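Local coordinates for protein chorismate mutase (Corynebacterium glutamicum, PDB 5HUB) that probably catalyses the pericyclic rearrangement of chorismate to prephenate in the shikimate pathway, as an all-helical dimer, at residues K33-I38 with G79-M84; Q65-E68 with G74-L77. All coordinates share one frame; numbering follows the deposited sequence.

Interaction 1. Residues K33-I38 with G79-M84; sequences KRRTKI and GILLRM
Thr36 and Met84 mark the closest backbone approach between helix 11-42 and helix 74-84, the first and last helices of this all-helical chorismate mutase of the type II family, with CA atoms 6.0 Å apart. Here the packing is tight: Thr36 CG2 lies 3.4 Å from Met84 O, while Met84 CE comes within 3.6 Å of Thr36 OG1. Met84 reaches that place because its chain bends at the last torsion (chi3 75°), folding the methyl toward the threonine. A small branched residue suits the site, its methyl meeting the neighbouring helix while its hydroxyl stays bonded to Val32 O of its own helix.

Arg35 and Leu81, though buried, meet at wider spacing (Arg35 NE to Leu81 CD1 3.9 Å); Thr36 and Met84 form the more open side. With CG anti to the backbone N (chi1 -168°) and the chain extended to NE, the arginine crosses the leucine at about a right angle, and Leu81 CB sits over one face of the guanidinium, toward its rim. The guanidinium is shared: NE makes a salt bridge to Asp25 of the second subunit, while NH2 turns to a water. Between 33-38 and 79-84 no direct hydrogen bond forms; this water ties them. It accepts from Arg35 NH2 and donates to Thr36 OG1 and Leu81 O, the last at 2.8 Å from the water oxygen.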
ATOM      1  N   LYS A  33       3.580  -5.269  -6.027  1.00 15.28           N
ATOM      2  CA  LYS A  33       3.778  -6.455  -6.827  1.00 15.02           C
ATOM      3  C   LYS A  33       5.241  -6.976  -6.652  1.00 15.91           C
ATOM      4  O   LYS A  33       5.465  -8.202  -6.506  1.00 18.44           O
ATOM      5  CB  LYS A  33       3.483  -6.169  -8.279  1.00 15.56           C
ATOM      6  CG  LYS A  33       2.015  -5.935  -8.554  1.00 17.13           C
ATOM      7  CD  LYS A  33       1.820  -5.641 -10.056  1.00 20.33           C
ATOM      8  CE  LYS A  33       0.485  -5.092 -10.394  1.00 22.37           C
ATOM      9  NZ  LYS A  33       0.327  -4.970 -11.864  1.00 26.59           N
ATOM     10  N   ARG A  34       6.201  -6.074  -6.746  0.50 15.77           N
ATOM     11  CA  ARG A  34       7.617  -6.469  -6.608  0.50 15.53           C
ATOM     12  C   ARG A  34       7.853  -7.054  -5.226  0.50 14.99           C
ATOM     13  O   ARG A  34       8.523  -8.134  -5.103  0.50 16.33           O
ATOM     14  CB  ARG A  34       8.524  -5.275  -6.823  0.50 18.43           C
ATOM     15  CG  ARG A  34       8.815  -4.926  -8.274  0.50 23.95           C
ATOM     16  CD  ARG A  34       9.831  -3.807  -8.425  0.50 27.53           C
ATOM     17  NE  ARG A  34       9.220  -2.511  -8.226  0.50 35.19           N
ATOM     18  CZ  ARG A  34       9.739  -1.556  -7.469  0.50 35.73           C
ATOM     19  NH1 ARG A  34      10.893  -1.746  -6.870  0.50 42.44           N
ATOM     20  NH2 ARG A  34       9.104  -0.420  -7.319  0.50 35.44           N
ATOM     21  N   ARG A  35       7.397  -6.426  -4.171  1.00 13.83           N
ATOM     22  CA  ARG A  35       7.554  -6.926  -2.774  1.00 13.58           C
ATOM     23  C   ARG A  35       6.942  -8.280  -2.647  1.00 14.01           C
ATOM     24  O   ARG A  35       7.608  -9.177  -2.022  1.00 17.51           O
ATOM     25  CB  ARG A  35       6.790  -5.928  -1.850  1.00 13.85           C
ATOM     26  CG  ARG A  35       7.115  -6.176  -0.379  1.00 13.49           C
ATOM     27  CD  ARG A  35       5.955  -5.727   0.469  1.00 13.82           C
ATOM     28  NE  ARG A  35       6.336  -5.662   1.855  1.00 13.63           N
ATOM     29  CZ  ARG A  35       6.415  -6.715   2.665  1.00 14.17           C
ATOM     30  NH1 ARG A  35       6.891  -6.538   3.897  1.00 15.09           N
ATOM     31  NH2 ARG A  35       6.036  -7.908   2.246  1.00 14.75           N
ATOM     32  N   THR A  36       5.786  -8.526  -3.230  1.00 15.54           N
ATOM     33  CA  THR A  36       5.076  -9.769  -3.026  1.00 15.63           C
ATOM     34  C   THR A  36       5.786 -10.872  -3.786  1.00 16.39           C
ATOM     35  O   THR A  36       5.992 -11.944  -3.232  1.00 18.23           O
ATOM     36  CB  THR A  36       3.642  -9.581  -3.475  1.00 16.37           C
ATOM     37  OG1 THR A  36       3.022  -8.586  -2.627  1.00 17.60           O
ATOM     38  CG2 THR A  36       2.877 -10.854  -3.449  1.00 17.83           C
ATOM     39  N   LYS A  37       6.292 -10.617  -4.972  1.00 16.66           N
ATOM     40  CA  LYS A  37       7.040 -11.595  -5.745  1.00 17.83           C
ATOM     41  C   LYS A  37       8.302 -12.024  -4.950  1.00 17.68           C
ATOM     42  O   LYS A  37       8.614 -13.216  -4.865  1.00 20.41           O
ATOM     43  CB  LYS A  37       7.431 -11.018  -7.098  1.00 18.59           C
ATOM     44  CG  LYS A  37       8.043 -12.049  -8.024  0.50 19.11           C
ATOM     45  CD  LYS A  37       8.160 -11.522  -9.439  0.50 24.22           C
ATOM     46  CE  LYS A  37       9.449 -10.762  -9.600  0.50 30.48           C
ATOM     47  NZ  LYS A  37       9.838 -10.601 -11.031  1.00 40.54           N
ATOM     48  N   ILE A  38       9.038 -11.066  -4.424  1.00 16.10           N
ATOM     49  CA  ILE A  38      10.251 -11.391  -3.633  1.00 16.48           C
ATOM     50  C   ILE A  38       9.844 -12.162  -2.404  1.00 16.83           C
ATOM     51  O   ILE A  38      10.504 -13.201  -2.073  1.00 19.31           O
ATOM     52  CB  ILE A  38      10.988 -10.137  -3.216  1.00 16.58           C
ATOM     53  CG1 ILE A  38      11.579  -9.464  -4.416  1.00 18.15           C
ATOM     54  CG2 ILE A  38      12.137 -10.494  -2.236  1.00 16.88           C
ATOM     55  CD1 ILE A  38      12.066  -8.064  -4.202  1.00 20.29           C
ATOM     56  N   GLY A  79      -0.565  -5.637   7.309  1.00 16.86           N
ATOM     57  CA  GLY A  79      -1.272  -6.912   7.293  1.00 18.64           C
ATOM     58  C   GLY A  79      -1.592  -7.431   5.906  1.00 18.19           C
ATOM     59  O   GLY A  79      -1.409  -8.579   5.579  1.00 19.71           O
ATOM     60  N   ILE A  80      -2.013  -6.516   5.024  1.00 16.14           N
ATOM     61  CA  ILE A  80      -2.176  -6.875   3.640  1.00 15.91           C
ATOM     62  C   ILE A  80      -0.886  -7.393   3.006  1.00 14.89           C
ATOM     63  O   ILE A  80      -0.875  -8.419   2.319  1.00 17.10           O
ATOM     64  CB  ILE A  80      -2.744  -5.661   2.815  1.00 16.01           C
ATOM     65  CG1 ILE A  80      -4.188  -5.438   3.218  1.00 18.02           C
ATOM     66  CG2 ILE A  80      -2.705  -5.975   1.332  1.00 17.43           C
ATOM     67  CD1 ILE A  80      -4.767  -4.116   2.654  1.00 19.93           C
ATOM     68  N   LEU A  81       0.179  -6.643   3.182  1.00 14.62           N
ATOM     69  CA  LEU A  81       1.439  -6.968   2.539  1.00 14.93           C
ATOM     70  C   LEU A  81       1.948  -8.333   3.071  1.00 15.08           C
ATOM     71  O   LEU A  81       2.463  -9.146   2.336  1.00 15.94           O
ATOM     72  CB  LEU A  81       2.446  -5.879   2.780  1.00 15.20           C
ATOM     73  CG  LEU A  81       2.099  -4.527   2.182  1.00 15.12           C
ATOM     74  CD1 LEU A  81       3.158  -3.499   2.531  1.00 15.52           C
ATOM     75  CD2 LEU A  81       1.845  -4.625   0.699  1.00 15.57           C
ATOM     76  N   LEU A  82       1.836  -8.545   4.392  1.00 15.92           N
ATOM     77  CA  LEU A  82       2.238  -9.821   4.998  1.00 16.76           C
ATOM     78  C   LEU A  82       1.414 -10.960   4.479  1.00 17.76           C
ATOM     79  O   LEU A  82       1.987 -12.027   4.165  1.00 21.38           O
ATOM     80  CB  LEU A  82       2.174  -9.718   6.510  1.00 17.54           C
ATOM     81  CG  LEU A  82       3.183  -8.757   7.139  1.00 18.55           C
ATOM     82  CD1 LEU A  82       2.964  -8.684   8.649  1.00 19.90           C
ATOM     83  CD2 LEU A  82       4.637  -9.201   6.848  1.00 19.46           C
ATOM     84  N   ARG A  83       0.096 -10.821   4.389  1.00 19.38           N
ATOM     85  CA  ARG A  83      -0.743 -11.890   3.782  1.00 20.59           C
ATOM     86  C   ARG A  83      -0.371 -12.183   2.341  1.00 19.35           C
ATOM     87  O   ARG A  83      -0.178 -13.330   1.952  1.00 23.82           O
ATOM     88  CB  ARG A  83      -2.233 -11.579   3.838  1.00 22.11           C
ATOM     89  CG  ARG A  83      -2.886 -11.632   5.202  1.00 25.13           C
ATOM     90  CD  ARG A  83      -4.420 -11.648   5.075  1.00 25.65           C
ATOM     91  NE  ARG A  83      -4.997 -10.431   4.517  1.00 25.82           N
ATOM     92  CZ  ARG A  83      -5.226  -9.299   5.201  1.00 25.71           C
ATOM     93  NH1 ARG A  83      -5.723  -8.294   4.566  1.00 26.92           N
ATOM     94  NH2 ARG A  83      -4.897  -9.145   6.495  1.00 31.17           N
ATOM     95  N   MET A  84      -0.200 -11.140   1.553  1.00 18.64           N
ATOM     96  CA  MET A  84       0.209 -11.329   0.178  1.00 18.66           C
ATOM     97  C   MET A  84       1.550 -12.052   0.009  1.00 19.26           C
ATOM     98  O   MET A  84       1.741 -12.841  -0.938  1.00 22.60           O
ATOM     99  CB  MET A  84       0.297  -9.990  -0.509  1.00 16.50           C
ATOM    100  CG  MET A  84      -1.057  -9.331  -0.768  1.00 16.92           C
ATOM    101  SD  MET A  84      -0.942  -7.724  -1.569  1.00 20.00           S
ATOM    102  CE  MET A  84      -0.538  -8.272  -3.214  1.00 17.81           C
TER
HETATM  103  O   HOH W   1       4.013  -8.604   0.101  1.00 17.74           O

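Interaction 2. Residues Q65-E68 with G74-L77; sequences QFRE and GPAL
The turn from helix 49-70 into helix 74-84 brings the end of one helix against the first turn of the next, and Phe66, Arg67, Gly74, Pro75 and Leu77 make the contact at this short connection between two consecutive helices. Arg67 and Gly74 have CA atoms only 4.1 Å apart, so the two backbones are in direct contact, Arg67 N lying 3.9 Å from Gly74 CA. Glycine suits the position because a CB on it would point straight into the backbone of Phe66 and Arg67. Its carbonyl is close to the aromatic residue as well, Gly74 O being 3.4 Å from Phe66 CB.

On the buried side, Phe66 meets Leu77. The leucine methyl CD2 lies at the edge of the phenyl ring, near the ring plane, 3.7 Å from Phe66 CE2. The two side chains cross at about a right angle, and CD2 abuts the rim of the ring. Both also face the dimer interface: Phe66 packs on Leu29 of the second subunit, and Leu77 on its own counterpart there.

Toward solvent, Arg67 and Pro75 make a softer pair. The arginine chain bends at chi3 (-60°), and NE comes to 3.8 Å from Pro75 CG; nearer its root, Arg67 CB lies 3.9 Å from Pro75 CD. Proline is well placed in a first helical turn, where its missing N-H costs no helical hydrogen bond. Arg67 NH1 is bonded to Asn64 OD1 on its own helix. Across the two segments there is neither hydrogen bond nor salt bridge, which implies that close backbone fit and apolar contact, rather than directed polar bonds, join them here.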
ATOM      1  N   GLN A  65       6.495  -0.241  12.289  1.00 15.44           N
ATOM      2  CA  GLN A  65       6.999   0.752  11.367  1.00 15.33           C
ATOM      3  C   GLN A  65       5.849   1.420  10.600  1.00 15.59           C
ATOM      4  O   GLN A  65       5.826   2.645  10.450  1.00 16.86           O
ATOM      5  CB  GLN A  65       7.955   0.119  10.358  1.00 15.47           C
ATOM      6  CG  GLN A  65       8.385   1.085   9.227  1.00 16.51           C
ATOM      7  CD  GLN A  65       9.244   0.413   8.202  1.00 18.19           C
ATOM      8  OE1 GLN A  65       9.358  -0.805   8.189  1.00 23.55           O
ATOM      9  NE2 GLN A  65       9.867   1.188   7.335  1.00 21.34           N
ATOM     10  N   PHE A  66       4.965   0.607  10.068  1.00 15.36           N
ATOM     11  CA  PHE A  66       3.844   1.194   9.276  1.00 15.34           C
ATOM     12  C   PHE A  66       2.982   2.060  10.187  1.00 15.90           C
ATOM     13  O   PHE A  66       2.589   3.180   9.770  1.00 16.53           O
ATOM     14  CB  PHE A  66       3.053   0.080   8.619  1.00 15.44           C
ATOM     15  CG  PHE A  66       3.631  -0.406   7.321  1.00 15.52           C
ATOM     16  CD1 PHE A  66       4.876  -0.962   7.238  1.00 16.83           C
ATOM     17  CD2 PHE A  66       2.938  -0.214   6.136  1.00 18.60           C
ATOM     18  CE1 PHE A  66       5.407  -1.396   6.056  1.00 17.28           C
ATOM     19  CE2 PHE A  66       3.481  -0.602   4.934  1.00 18.39           C
ATOM     20  CZ  PHE A  66       4.722  -1.207   4.894  1.00 17.93           C
ATOM     21  N   ARG A  67       2.710   1.672  11.411  1.00 16.17           N
ATOM     22  CA  ARG A  67       1.954   2.496  12.339  1.00 17.92           C
ATOM     23  C   ARG A  67       2.674   3.797  12.588  1.00 17.09           C
ATOM     24  O   ARG A  67       2.060   4.877  12.594  1.00 18.57           O
ATOM     25  CB  ARG A  67       1.748   1.739  13.665  1.00 18.82           C
ATOM     26  CG  ARG A  67       0.835   2.522  14.608  1.00 21.53           C
ATOM     27  CD  ARG A  67       0.789   1.977  16.032  1.00 23.92           C
ATOM     28  NE  ARG A  67       0.301   0.598  16.064  1.00 27.01           N
ATOM     29  CZ  ARG A  67       1.059  -0.491  16.231  1.00 25.81           C
ATOM     30  NH1 ARG A  67       2.376  -0.409  16.452  1.00 27.38           N
ATOM     31  NH2 ARG A  67       0.489  -1.691  16.222  1.00 29.08           N
ATOM     32  N   GLU A  68       3.977   3.760  12.819  1.00 17.76           N
ATOM     33  CA  GLU A  68       4.745   4.971  13.133  1.00 16.78           C
ATOM     34  C   GLU A  68       4.753   5.946  11.955  1.00 17.43           C
ATOM     35  O   GLU A  68       4.701   7.164  12.164  1.00 19.76           O
ATOM     36  CB  GLU A  68       6.175   4.639  13.529  1.00 15.90           C
ATOM     37  CG  GLU A  68       6.211   4.020  14.897  1.00 16.47           C
ATOM     38  CD  GLU A  68       7.515   3.294  15.184  1.00 18.45           C
ATOM     39  OE1 GLU A  68       8.563   3.602  14.536  1.00 18.58           O
ATOM     40  OE2 GLU A  68       7.510   2.430  16.114  1.00 20.06           O
ATOM     41  N   GLY A  74      -1.733   2.030   9.459  1.00 17.75           N
ATOM     42  CA  GLY A  74      -0.470   1.325   9.227  1.00 16.58           C
ATOM     43  C   GLY A  74      -0.561  -0.182   9.451  1.00 17.10           C
ATOM     44  O   GLY A  74      -0.154  -0.963   8.633  1.00 16.82           O
ATOM     45  N   PRO A  75      -1.063  -0.590  10.612  1.00 18.16           N
ATOM     46  CA  PRO A  75      -1.185  -2.022  10.846  1.00 17.67           C
ATOM     47  C   PRO A  75      -1.985  -2.812   9.807  1.00 18.10           C
ATOM     48  O   PRO A  75      -1.609  -3.915   9.372  1.00 18.35           O
ATOM     49  CB  PRO A  75      -1.810  -2.085  12.244  1.00 19.94           C
ATOM     50  CG  PRO A  75      -1.282  -0.870  12.890  1.00 18.84           C
ATOM     51  CD  PRO A  75      -1.338   0.206  11.817  1.00 18.03           C
ATOM     52  N   ALA A  76      -3.085  -2.220   9.339  1.00 18.02           N
ATOM     53  CA  ALA A  76      -3.867  -2.884   8.353  1.00 19.14           C
ATOM     54  C   ALA A  76      -3.119  -2.987   7.004  1.00 16.41           C
ATOM     55  O   ALA A  76      -3.188  -4.004   6.324  1.00 17.79           O
ATOM     56  CB  ALA A  76      -5.166  -2.105   8.151  1.00 18.76           C
ATOM     57  N   LEU A  77      -2.437  -1.927   6.624  1.00 16.22           N
ATOM     58  CA  LEU A  77      -1.686  -1.958   5.406  1.00 15.94           C
ATOM     59  C   LEU A  77      -0.547  -3.028   5.480  1.00 14.77           C
ATOM     60  O   LEU A  77      -0.348  -3.817   4.555  1.00 15.68           O
ATOM     61  CB  LEU A  77      -1.110  -0.569   5.094  1.00 16.29           C
ATOM     62  CG  LEU A  77      -0.113  -0.479   3.919  1.00 19.23           C
ATOM     63  CD1 LEU A  77      -0.750  -0.988   2.634  1.00 19.06           C
ATOM     64  CD2 LEU A  77       0.364   0.955   3.741  1.00 19.63           C
TER

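In the fold
Both contacts use helix 74-84, which packs its N-terminal turn on helix 49-70 in interaction 2 and its C-terminal part on helix 11-42 in interaction 1. Their centres lie about 14 Å apart, yet they meet directly: Leu81 CD1 is 3.6 Å from Phe66 CZ, carrying apolar packing from one to the other. Interaction 2 is the more buried, though its arginine is exposed; interaction 1 is only partly buried and admits a bridging water between polar groups. The second subunit adjoins both, but through different chemistry: salt bridges as well as packing from 33-38 and 79-84, but mainly packing from 65-68 and 74-77.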